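PDB 5D6S: epoxyqueuosine reductase from Streptococcus thermophilus, which belongs to the QueG family of epoxyqueuosine reductases and holds cobalamin and two iron/sulfur clusters within a single chain. Local coordinates for residues Arg236-Gln241 with Lys254-Val259; Val259-Asp264 with Asn319-Asn324; Pro291-Phe296 with Ile326-Asn331. All coordinates share one frame; numbering follows the deposited sequence.

Contact 1: residues Arg236-Gln241 with Lys254-Val259; sequences RCLSFQ and KKIKTV. With SF4 (iron/sulfur cluster), chain G.
The flat group that L238 meets is the peptide joining K255 to I256: methyl CD1 of L238 stands over one face of it, displaced toward the oxygen, 3.6 Å from K255 O. The other branch, L238 CD2, lies 4.2 Å from I256 CG2, the two side chains crossing at a slant. With CG beside the backbone N (chi1 -65°), L238 reaches out from the start of helix 238-243 across to K255 and I256, and its own CB passes 4.0 Å from S3 of the cluster. This is the double-cluster 4Fe-4S binding domain, and C237 has two roles here: iron ligand and helix cap. Its SG binds iron FE1 at 2.1 Å. C237, at the N-cap position, also accepts a weak hydrogen bond from S239 N to its SG; the iron ligand thus stands right before helix 238-243. The extended chain of K255 carries NZ to the carbonyl of P222 and to E251, whose OE2 also forms a salt bridge with NH2 of R236. That shared carboxylate probably offsets the like charges of R236 and K255. S239, meanwhile, gives its OG to a hydrogen bond with cobalamin.

Contact 2: residues Val259-Asp264 with Asn319-Asn324; sequences VIYGCD and NILQRN. With SF4 (iron/sulfur cluster), chain G.
L321 is the first residue along helix segment 319-324 to make real contact with the loop 259-264, where it meets both I260 and Y261. One branch does the work: methyl CD2 of L321 sits 3.6 Å from Y261 CD1 and 3.7 Å from I260 O. It comes to the tyrosine ring obliquely. CG of Y261 runs anti to its backbone N (chi1 -169°), which brings ring atom CD1 to the L321 methyl. Next in order, Q322 turns from the loop, and its NE2 donates to the carbonyls of F296 and L299. R323 likewise leaves the loop alone. N324, a turn beyond L321, supplies the polar link between the helix and the loop. Its ND2 donates to I260 O over 2.7 Å, with the N-H bent to 145° at the hydrogen and the donor standing 36° above the carbonyl plane. The same amide nitrogen also donates to T242 O; two backbone oxygens thus share it. Beside this bond the aliphatic parts close up, N324 CB lying 3.7 Å from I260 CB, while I260 CG2 comes 3.8 Å from N324 O. Further down the loop, C263 SG binds iron FE2 of the cluster at 2.3 Å. The loop, which links helix 250-255 to helix 265-268, therefore has a metal ligand toward one end and helix 318-331 toward the other. Backbone bonds from I260 and Y261 tie the loop to K118 and T120, and helix 351-364 packs beyond R323 and Q322.

Contact 3: residues Pro291-Phe296 with Ile326-Asn331; sequences PELLPF and IIALAN
L293, L294 and L329 all carry CG beside the backbone N and anti to the carbonyl carbon, with chi1 of -61° for L293 and -71° for L329, and each chain runs on nearly straight into one of its methyls. These torsions send the leucines of the short helix 293-296 and that of helix 318-331 toward each other between the two helices. L293 and L329 slide past each other in opposite directions, so that the end of each lies against the stem of the other. Methyl CD2 of L329 is 3.7 Å from L293 CD1 and 3.8 Å from L293 CB. The other branch, L329 CD1, touches CD2 of L294 at 3.8 Å. CD2 of L329 thus lies on L293, while CD1 meets L294 and also brushes L293 CB. L293 in turn spans two neighbours on the longer helix: besides L329, its CD1 reaches CB of A328 at 4.0 Å. At A328 the L293 methyls lie against CB itself, with L293 CD2 at 4.2 Å from that atom. No hydrogen bond crosses between the segments, and the contact is entirely apolar. L293 also packs on A325, one turn before L329, and L294 reaches K340 of helix 338-347. At the end of its helix, N331 ND2 is tied to the carbonyls of K257 and R253. Helix 318-331 is followed by helices 338-347, 351-364, 370-377 and 384-396, a succession consistent with the HEAT-like C-terminal region of QueG proteins, and helix 293-296 packs on its side.

The three contacts run outward from the cluster, with centres 8 Å apart between contacts 1 and 2, 10 Å between 2 and 3, and 14 Å between 1 and 3. Contact 1 closes before contact 3 opens and hands over to contact 2 at V259; contacts 2 and 3 interleave and share helix 318-331. The first two supply C237 and C263 to one cluster. A cross-link joins contact 1 to contact 3, where I256 CD1 packs on I327 CG2 at 3.7 Å. Helix 318-331 therefore connects the cluster-binding domain directly to the helical C-terminal region.

Contact 1: residues Arg236-Gln241 with Lys254-Val259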
loop_
_atom_site.group_PDB
_atom_site.type_symbol
_atom_site.label_atom_id
_atom_site.label_comp_id
_atom_site.label_asym_id
_atom_site.label_seq_id
_atom_site.Cartn_x
_atom_site.Cartn_y
_atom_site.Cartn_z
ATOM N N ARG A 236 12.510 -3.254 3.603
ATOM C CA ARG A 236 12.727 -3.998 2.331
ATOM C C ARG A 236 11.433 -4.446 1.645
ATOM O O ARG A 236 11.463 -5.151 0.659
ATOM C CB ARG A 236 13.622 -5.211 2.540
ATOM C CG ARG A 236 14.997 -4.866 3.095
ATOM C CD ARG A 236 15.904 -6.078 3.332
ATOM N NE ARG A 236 15.814 -7.030 2.220
ATOM C CZ ARG A 236 16.438 -6.893 1.056
ATOM N NH1 ARG A 236 17.263 -5.849 0.817
ATOM N NH2 ARG A 236 16.248 -7.800 0.120
ATOM N N CYS A 237 10.289 -4.042 2.158
ATOM C CA CYS A 237 9.059 -4.269 1.411
ATOM C C CYS A 237 9.043 -3.354 0.172
ATOM O O CYS A 237 9.311 -2.160 0.270
ATOM C CB CYS A 237 7.792 -3.997 2.243
ATOM S SG CYS A 237 6.314 -4.656 1.407
ATOM N N LEU A 238 8.711 -3.916 -0.977
ATOM C CA LEU A 238 8.548 -3.124 -2.180
ATOM C C LEU A 238 7.380 -2.177 -2.062
ATOM O O LEU A 238 7.355 -1.145 -2.737
ATOM C CB LEU A 238 8.335 -4.026 -3.388
ATOM C CG LEU A 238 9.501 -4.942 -3.782
ATOM C CD1 LEU A 238 9.115 -5.678 -5.047
ATOM C CD2 LEU A 238 10.790 -4.182 -3.985
ATOM N N SER A 239 6.383 -2.512 -1.241
ATOM C CA SER A 239 5.261 -1.575 -1.057
ATOM C C SER A 239 5.783 -0.278 -0.466
ATOM O O SER A 239 5.351 0.825 -0.825
ATOM C CB SER A 239 4.185 -2.150 -0.152
ATOM O OG SER A 239 3.055 -1.278 -0.099
ATOM N N PHE A 240 6.752 -0.423 0.434
ATOM C CA PHE A 240 7.393 0.712 1.063
ATOM C C PHE A 240 8.251 1.412 0.050
ATOM O O PHE A 240 8.204 2.627 -0.064
ATOM C CB PHE A 240 8.225 0.264 2.278
ATOM C CG PHE A 240 9.069 1.357 2.874
ATOM C CD1 PHE A 240 8.484 2.516 3.363
ATOM C CD2 PHE A 240 10.440 1.256 2.888
ATOM C CE1 PHE A 240 9.265 3.530 3.896
ATOM C CE2 PHE A 240 11.215 2.279 3.375
ATOM C CZ PHE A 240 10.640 3.405 3.894
ATOM N N GLN A 241 9.036 0.654 -0.692
ATOM C CA GLN A 241 9.994 1.262 -1.599
ATOM C C GLN A 241 9.285 2.145 -2.622
ATOM O O GLN A 241 9.754 3.245 -2.941
ATOM C CB GLN A 241 10.833 0.219 -2.297
ATOM C CG GLN A 241 11.915 -0.396 -1.429
ATOM C CD GLN A 241 12.901 0.577 -0.814
ATOM O OE1 GLN A 241 13.200 0.471 0.347
ATOM N NE2 GLN A 241 13.437 1.497 -1.598
ATOM N N LYS A 254 14.826 -3.073 -10.282
ATOM C CA LYS A 254 14.523 -4.196 -11.165
ATOM C C LYS A 254 13.280 -4.959 -10.658
ATOM O O LYS A 254 12.430 -5.397 -11.430
ATOM C CB LYS A 254 15.730 -5.106 -11.228
ATOM C CG LYS A 254 15.797 -5.971 -12.458
ATOM C CD LYS A 254 17.016 -6.885 -12.382
ATOM C CE LYS A 254 16.944 -8.017 -13.402
ATOM N NZ LYS A 254 18.098 -8.951 -13.269
ATOM N N LYS A 255 13.145 -5.039 -9.342
ATOM C CA LYS A 255 12.134 -5.879 -8.740
ATOM C C LYS A 255 10.717 -5.348 -8.705
ATOM O O LYS A 255 9.782 -6.137 -8.540
ATOM C CB LYS A 255 12.556 -6.257 -7.320
ATOM C CG LYS A 255 13.920 -6.930 -7.280
ATOM C CD LYS A 255 14.218 -7.499 -5.910
ATOM C CE LYS A 255 15.512 -8.271 -5.922
ATOM N NZ LYS A 255 15.884 -8.719 -4.553
ATOM N N ILE A 256 10.520 -4.043 -8.808
ATOM C CA ILE A 256 9.141 -3.530 -8.843
ATOM C C ILE A 256 8.543 -3.802 -10.208
ATOM O O ILE A 256 7.338 -3.580 -10.411
ATOM C CB ILE A 256 8.989 -2.045 -8.498
ATOM C CG1 ILE A 256 9.667 -1.145 -9.529
ATOM C CG2 ILE A 256 9.596 -1.742 -7.139
ATOM C CD1 ILE A 256 9.281 0.317 -9.397
ATOM N N LYS A 257 9.361 -4.334 -11.126
ATOM C CA LYS A 257 8.927 -4.647 -12.496
ATOM C C LYS A 257 8.183 -3.457 -13.035
ATOM O O LYS A 257 8.770 -2.389 -13.162
ATOM C CB LYS A 257 8.096 -5.926 -12.531
ATOM C CG LYS A 257 8.889 -7.195 -12.228
ATOM C CD LYS A 257 8.087 -8.430 -12.606
ATOM C CE LYS A 257 8.976 -9.632 -12.917
ATOM N NZ LYS A 257 9.591 -10.205 -11.693
ATOM N N THR A 258 6.886 -3.593 -13.261
ATOM C CA THR A 258 6.061 -2.463 -13.732
ATOM C C THR A 258 5.039 -2.016 -12.699
ATOM O O THR A 258 4.191 -1.198 -12.973
ATOM C CB THR A 258 5.312 -2.831 -15.036
ATOM O OG1 THR A 258 4.440 -3.947 -14.801
ATOM C CG2 THR A 258 6.309 -3.192 -16.127
ATOM N N VAL A 259 5.134 -2.544 -11.491
ATOM C CA VAL A 259 4.207 -2.169 -10.422
ATOM C C VAL A 259 4.726 -0.904 -9.770
ATOM O O VAL A 259 5.664 -0.970 -8.964
ATOM C CB VAL A 259 4.058 -3.286 -9.363
ATOM C CG1 VAL A 259 3.047 -2.877 -8.321
ATOM C CG2 VAL A 259 3.590 -4.586 -10.007
HETATM FE FE1 SF4 G . 6.241 -6.634 0.640
HETATM FE FE2 SF4 G . 5.908 -7.675 -1.696
HETATM FE FE3 SF4 G . 4.711 -8.711 0.378
HETATM FE FE4 SF4 G . 7.249 -8.990 0.099
HETATM S S1 SF4 G . 5.752 -9.714 -1.156
HETATM S S2 SF4 G . 6.211 -8.394 1.808
HETATM S S3 SF4 G . 7.702 -7.105 -0.837
HETATM S S4 SF4 G . 4.432 -6.789 -0.441
#

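Contact 2: residues Val259-Asp264 with Asn319-Asn324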
loop_
_atom_site.group_PDB
_atom_site.type_symbol
_atom_site.label_atom_id
_atom_site.label_comp_id
_atom_site.label_asym_id
_atom_site.label_seq_id
_atom_site.Cartn_x
_atom_site.Cartn_y
_atom_site.Cartn_z
ATOM N N VAL A 259 5.134 -2.544 -11.491
ATOM C CA VAL A 259 4.207 -2.169 -10.422
ATOM C C VAL A 259 4.726 -0.904 -9.770
ATOM O O VAL A 259 5.664 -0.970 -8.964
ATOM C CB VAL A 259 4.058 -3.286 -9.363
ATOM C CG1 VAL A 259 3.047 -2.877 -8.321
ATOM C CG2 VAL A 259 3.590 -4.586 -10.007
ATOM N N ILE A 260 4.111 0.229 -10.114
ATOM C CA ILE A 260 4.601 1.533 -9.696
ATOM C C ILE A 260 4.032 2.036 -8.382
ATOM O O ILE A 260 4.354 3.130 -7.938
ATOM C CB ILE A 260 4.342 2.626 -10.754
ATOM C CG1 ILE A 260 2.860 2.914 -10.899
ATOM C CG2 ILE A 260 5.002 2.259 -12.079
ATOM C CD1 ILE A 260 2.531 3.947 -11.957
ATOM N N TYR A 261 3.196 1.239 -7.749
ATOM C CA TYR A 261 2.675 1.565 -6.411
ATOM C C TYR A 261 2.200 0.299 -5.685
ATOM O O TYR A 261 1.341 -0.428 -6.172
ATOM C CB TYR A 261 1.525 2.578 -6.476
ATOM C CG TYR A 261 1.179 3.113 -5.113
ATOM C CD1 TYR A 261 1.965 4.084 -4.521
ATOM C CD2 TYR A 261 0.098 2.611 -4.386
ATOM C CE1 TYR A 261 1.693 4.560 -3.244
ATOM C CE2 TYR A 261 -0.196 3.096 -3.119
ATOM C CZ TYR A 261 0.622 4.066 -2.546
ATOM O OH TYR A 261 0.386 4.540 -1.270
ATOM N N GLY A 262 2.783 0.027 -4.526
ATOM C CA GLY A 262 2.421 -1.158 -3.763
ATOM C C GLY A 262 3.020 -2.427 -4.333
ATOM O O GLY A 262 3.751 -2.406 -5.334
ATOM N N CYS A 263 2.730 -3.527 -3.637
ATOM C CA CYS A 263 3.108 -4.857 -4.014
ATOM C C CYS A 263 2.009 -5.788 -3.511
ATOM O O CYS A 263 1.564 -5.667 -2.367
ATOM C CB CYS A 263 4.471 -5.199 -3.394
ATOM S SG CYS A 263 5.089 -6.871 -3.641
ATOM N N ASP A 264 1.639 -6.756 -4.340
ATOM C CA ASP A 264 0.654 -7.770 -3.974
ATOM C C ASP A 264 1.183 -9.204 -4.039
ATOM O O ASP A 264 0.429 -10.148 -3.864
ATOM C CB ASP A 264 -0.563 -7.629 -4.867
ATOM C CG ASP A 264 -1.339 -6.361 -4.568
ATOM O OD1 ASP A 264 -0.745 -5.267 -4.670
ATOM O OD2 ASP A 264 -2.520 -6.467 -4.219
ATOM N N ASN A 319 5.430 12.843 -7.512
ATOM C CA ASN A 319 6.858 12.618 -7.699
ATOM C C ASN A 319 7.340 11.192 -7.433
ATOM O O ASN A 319 8.103 10.632 -8.242
ATOM C CB ASN A 319 7.654 13.600 -6.901
ATOM C CG ASN A 319 7.675 15.005 -7.519
ATOM O OD1 ASN A 319 7.215 15.254 -8.616
ATOM N ND2 ASN A 319 8.239 15.922 -6.783
ATOM N N ILE A 320 6.894 10.575 -6.349
ATOM C CA ILE A 320 7.289 9.191 -6.124
ATOM C C ILE A 320 6.751 8.253 -7.226
ATOM O O ILE A 320 7.436 7.341 -7.687
ATOM C CB ILE A 320 6.879 8.653 -4.746
ATOM C CG1 ILE A 320 5.397 8.878 -4.476
ATOM C CG2 ILE A 320 7.725 9.267 -3.653
ATOM C CD1 ILE A 320 4.888 7.981 -3.382
ATOM N N LEU A 321 5.559 8.538 -7.700
ATOM C CA LEU A 321 4.991 7.745 -8.780
ATOM C C LEU A 321 5.708 7.948 -10.096
ATOM O O LEU A 321 5.962 6.983 -10.795
ATOM C CB LEU A 321 3.498 8.044 -8.932
ATOM C CG LEU A 321 2.704 7.832 -7.632
ATOM C CD1 LEU A 321 1.233 8.080 -7.874
ATOM C CD2 LEU A 321 2.908 6.417 -7.111
ATOM N N GLN A 322 6.066 9.188 -10.438
ATOM C CA GLN A 322 6.779 9.422 -11.690
ATOM C C GLN A 322 8.179 8.808 -11.648
ATOM O O GLN A 322 8.642 8.256 -12.643
ATOM C CB GLN A 322 6.800 10.906 -12.031
ATOM C CG GLN A 322 5.400 11.405 -12.388
ATOM C CD GLN A 322 5.321 12.887 -12.712
ATOM O OE1 GLN A 322 6.128 13.688 -12.230
ATOM N NE2 GLN A 322 4.327 13.261 -13.518
ATOM N N ARG A 323 8.846 8.886 -10.492
ATOM C CA ARG A 323 10.095 8.163 -10.323
ATOM C C ARG A 323 9.877 6.679 -10.681
ATOM O O ARG A 323 10.642 6.091 -11.422
ATOM C CB ARG A 323 10.643 8.284 -8.865
ATOM C CG ARG A 323 11.566 7.125 -8.503
ATOM C CD ARG A 323 12.440 7.272 -7.284
ATOM N NE ARG A 323 11.929 7.026 -5.911
ATOM C CZ ARG A 323 10.764 6.515 -5.532
ATOM N NH1 ARG A 323 9.828 6.107 -6.372
ATOM N NH2 ARG A 323 10.525 6.416 -4.244
ATOM N N ASN A 324 8.848 6.080 -10.076
ATOM C CA ASN A 324 8.561 4.670 -10.263
ATOM C C ASN A 324 8.242 4.348 -11.719
ATOM O O ASN A 324 8.626 3.304 -12.234
ATOM C CB ASN A 324 7.380 4.232 -9.389
ATOM C CG ASN A 324 7.668 4.381 -7.915
ATOM O OD1 ASN A 324 8.823 4.474 -7.511
ATOM N ND2 ASN A 324 6.629 4.391 -7.101
HETATM FE FE1 SF4 G . 6.241 -6.634 0.640
HETATM FE FE2 SF4 G . 5.908 -7.675 -1.696
HETATM FE FE3 SF4 G . 4.711 -8.711 0.378
HETATM FE FE4 SF4 G . 7.249 -8.990 0.099
HETATM S S1 SF4 G . 5.752 -9.714 -1.156
HETATM S S2 SF4 G . 6.211 -8.394 1.808
HETATM S S3 SF4 G . 7.702 -7.105 -0.837
HETATM S S4 SF4 G . 4.432 -6.789 -0.441
#

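Contact 3: residues Pro291-Phe296 with Ile326-Asn331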
loop_
_atom_site.group_PDB
_atom_site.type_symbol
_atom_site.label_atom_id
_atom_site.label_comp_id
_atom_site.label_asym_id
_atom_site.label_seq_id
_atom_site.Cartn_x
_atom_site.Cartn_y
_atom_site.Cartn_z
ATOM N N PRO A 291 -1.938 2.658 -15.571
ATOM C CA PRO A 291 -1.716 3.899 -16.275
ATOM C C PRO A 291 -0.650 3.821 -17.324
ATOM O O PRO A 291 0.326 3.087 -17.195
ATOM C CB PRO A 291 -1.319 4.865 -15.163
ATOM C CG PRO A 291 -0.692 4.012 -14.137
ATOM C CD PRO A 291 -1.358 2.685 -14.212
ATOM N N GLU A 292 -0.887 4.560 -18.390
ATOM C CA GLU A 292 0.044 4.649 -19.499
ATOM C C GLU A 292 1.195 5.504 -18.985
ATOM O O GLU A 292 0.984 6.605 -18.471
ATOM C CB GLU A 292 -0.641 5.286 -20.724
ATOM C CG GLU A 292 -1.824 4.479 -21.296
ATOM C CD GLU A 292 -2.589 5.235 -22.378
ATOM O OE1 GLU A 292 -2.427 4.928 -23.588
ATOM O OE2 GLU A 292 -3.316 6.178 -22.023
ATOM N N LEU A 293 2.407 4.985 -19.101
ATOM C CA LEU A 293 3.553 5.544 -18.395
ATOM C C LEU A 293 4.030 6.892 -18.941
ATOM O O LEU A 293 4.170 7.837 -18.175
ATOM C CB LEU A 293 4.702 4.543 -18.386
ATOM C CG LEU A 293 4.292 3.240 -17.650
ATOM C CD1 LEU A 293 5.221 2.093 -18.016
ATOM C CD2 LEU A 293 4.256 3.460 -16.151
ATOM N N LEU A 294 4.264 7.006 -20.248
ATOM C CA LEU A 294 4.803 8.245 -20.784
ATOM C C LEU A 294 3.806 9.393 -20.628
ATOM O O LEU A 294 4.217 10.537 -20.330
ATOM C CB LEU A 294 5.255 8.078 -22.233
ATOM C CG LEU A 294 6.517 7.231 -22.393
ATOM C CD1 LEU A 294 6.628 6.709 -23.817
ATOM C CD2 LEU A 294 7.753 8.038 -21.994
ATOM N N PRO A 295 2.498 9.110 -20.805
ATOM C CA PRO A 295 1.530 10.188 -20.535
ATOM C C PRO A 295 1.505 10.529 -19.057
ATOM O O PRO A 295 1.378 11.708 -18.694
ATOM C CB PRO A 295 0.185 9.601 -20.981
ATOM C CG PRO A 295 0.531 8.555 -21.991
ATOM C CD PRO A 295 1.888 8.006 -21.565
ATOM N N PHE A 296 1.667 9.516 -18.210
ATOM C CA PHE A 296 1.810 9.754 -16.769
ATOM C C PHE A 296 2.977 10.687 -16.419
ATOM O O PHE A 296 2.843 11.554 -15.558
ATOM C CB PHE A 296 2.005 8.452 -16.042
ATOM C CG PHE A 296 1.866 8.572 -14.562
ATOM C CD1 PHE A 296 0.624 8.757 -13.993
ATOM C CD2 PHE A 296 2.983 8.509 -13.741
ATOM C CE1 PHE A 296 0.485 8.877 -12.630
ATOM C CE2 PHE A 296 2.855 8.602 -12.376
ATOM C CZ PHE A 296 1.601 8.779 -11.818
ATOM N N ILE A 326 9.401 5.922 -14.312
ATOM C CA ILE A 326 10.692 5.897 -15.030
ATOM C C ILE A 326 11.331 4.539 -14.833
ATOM O O ILE A 326 11.858 3.934 -15.771
ATOM C CB ILE A 326 11.627 7.001 -14.558
ATOM C CG1 ILE A 326 11.099 8.346 -15.048
ATOM C CG2 ILE A 326 13.026 6.773 -15.099
ATOM C CD1 ILE A 326 11.651 9.503 -14.267
ATOM N N ILE A 327 11.225 4.024 -13.621
ATOM C CA ILE A 327 11.774 2.721 -13.351
ATOM C C ILE A 327 11.059 1.640 -14.164
ATOM O O ILE A 327 11.703 0.711 -14.672
ATOM C CB ILE A 327 11.758 2.420 -11.864
ATOM C CG1 ILE A 327 12.751 3.358 -11.159
ATOM C CG2 ILE A 327 12.148 0.973 -11.614
ATOM C CD1 ILE A 327 12.596 3.444 -9.649
ATOM N N ALA A 328 9.742 1.731 -14.251
ATOM C CA ALA A 328 8.967 0.751 -15.006
ATOM C C ALA A 328 9.409 0.777 -16.453
ATOM O O ALA A 328 9.734 -0.264 -17.035
ATOM C CB ALA A 328 7.479 1.069 -14.917
ATOM N N LEU A 329 9.447 1.979 -17.031
ATOM C CA LEU A 329 9.933 2.134 -18.403
ATOM C C LEU A 329 11.326 1.523 -18.612
ATOM O O LEU A 329 11.587 0.926 -19.655
ATOM C CB LEU A 329 9.958 3.597 -18.797
ATOM C CG LEU A 329 8.569 4.143 -18.987
ATOM C CD1 LEU A 329 8.650 5.657 -19.145
ATOM C CD2 LEU A 329 7.887 3.517 -20.184
ATOM N N ALA A 330 12.213 1.665 -17.629
ATOM C CA ALA A 330 13.506 1.041 -17.750
ATOM C C ALA A 330 13.386 -0.499 -17.695
ATOM O O ALA A 330 14.018 -1.208 -18.460
ATOM C CB ALA A 330 14.428 1.554 -16.668
ATOM N N ASN A 331 12.562 -1.006 -16.785
ATOM C CA ASN A 331 12.310 -2.443 -16.697
ATOM C C ASN A 331 11.660 -3.058 -17.938
ATOM O O ASN A 331 11.878 -4.230 -18.232
ATOM C CB ASN A 331 11.456 -2.752 -15.466
ATOM C CG ASN A 331 12.255 -2.650 -14.196
ATOM O OD1 ASN A 331 13.506 -2.680 -14.232
ATOM N ND2 ASN A 331 11.566 -2.513 -13.068
#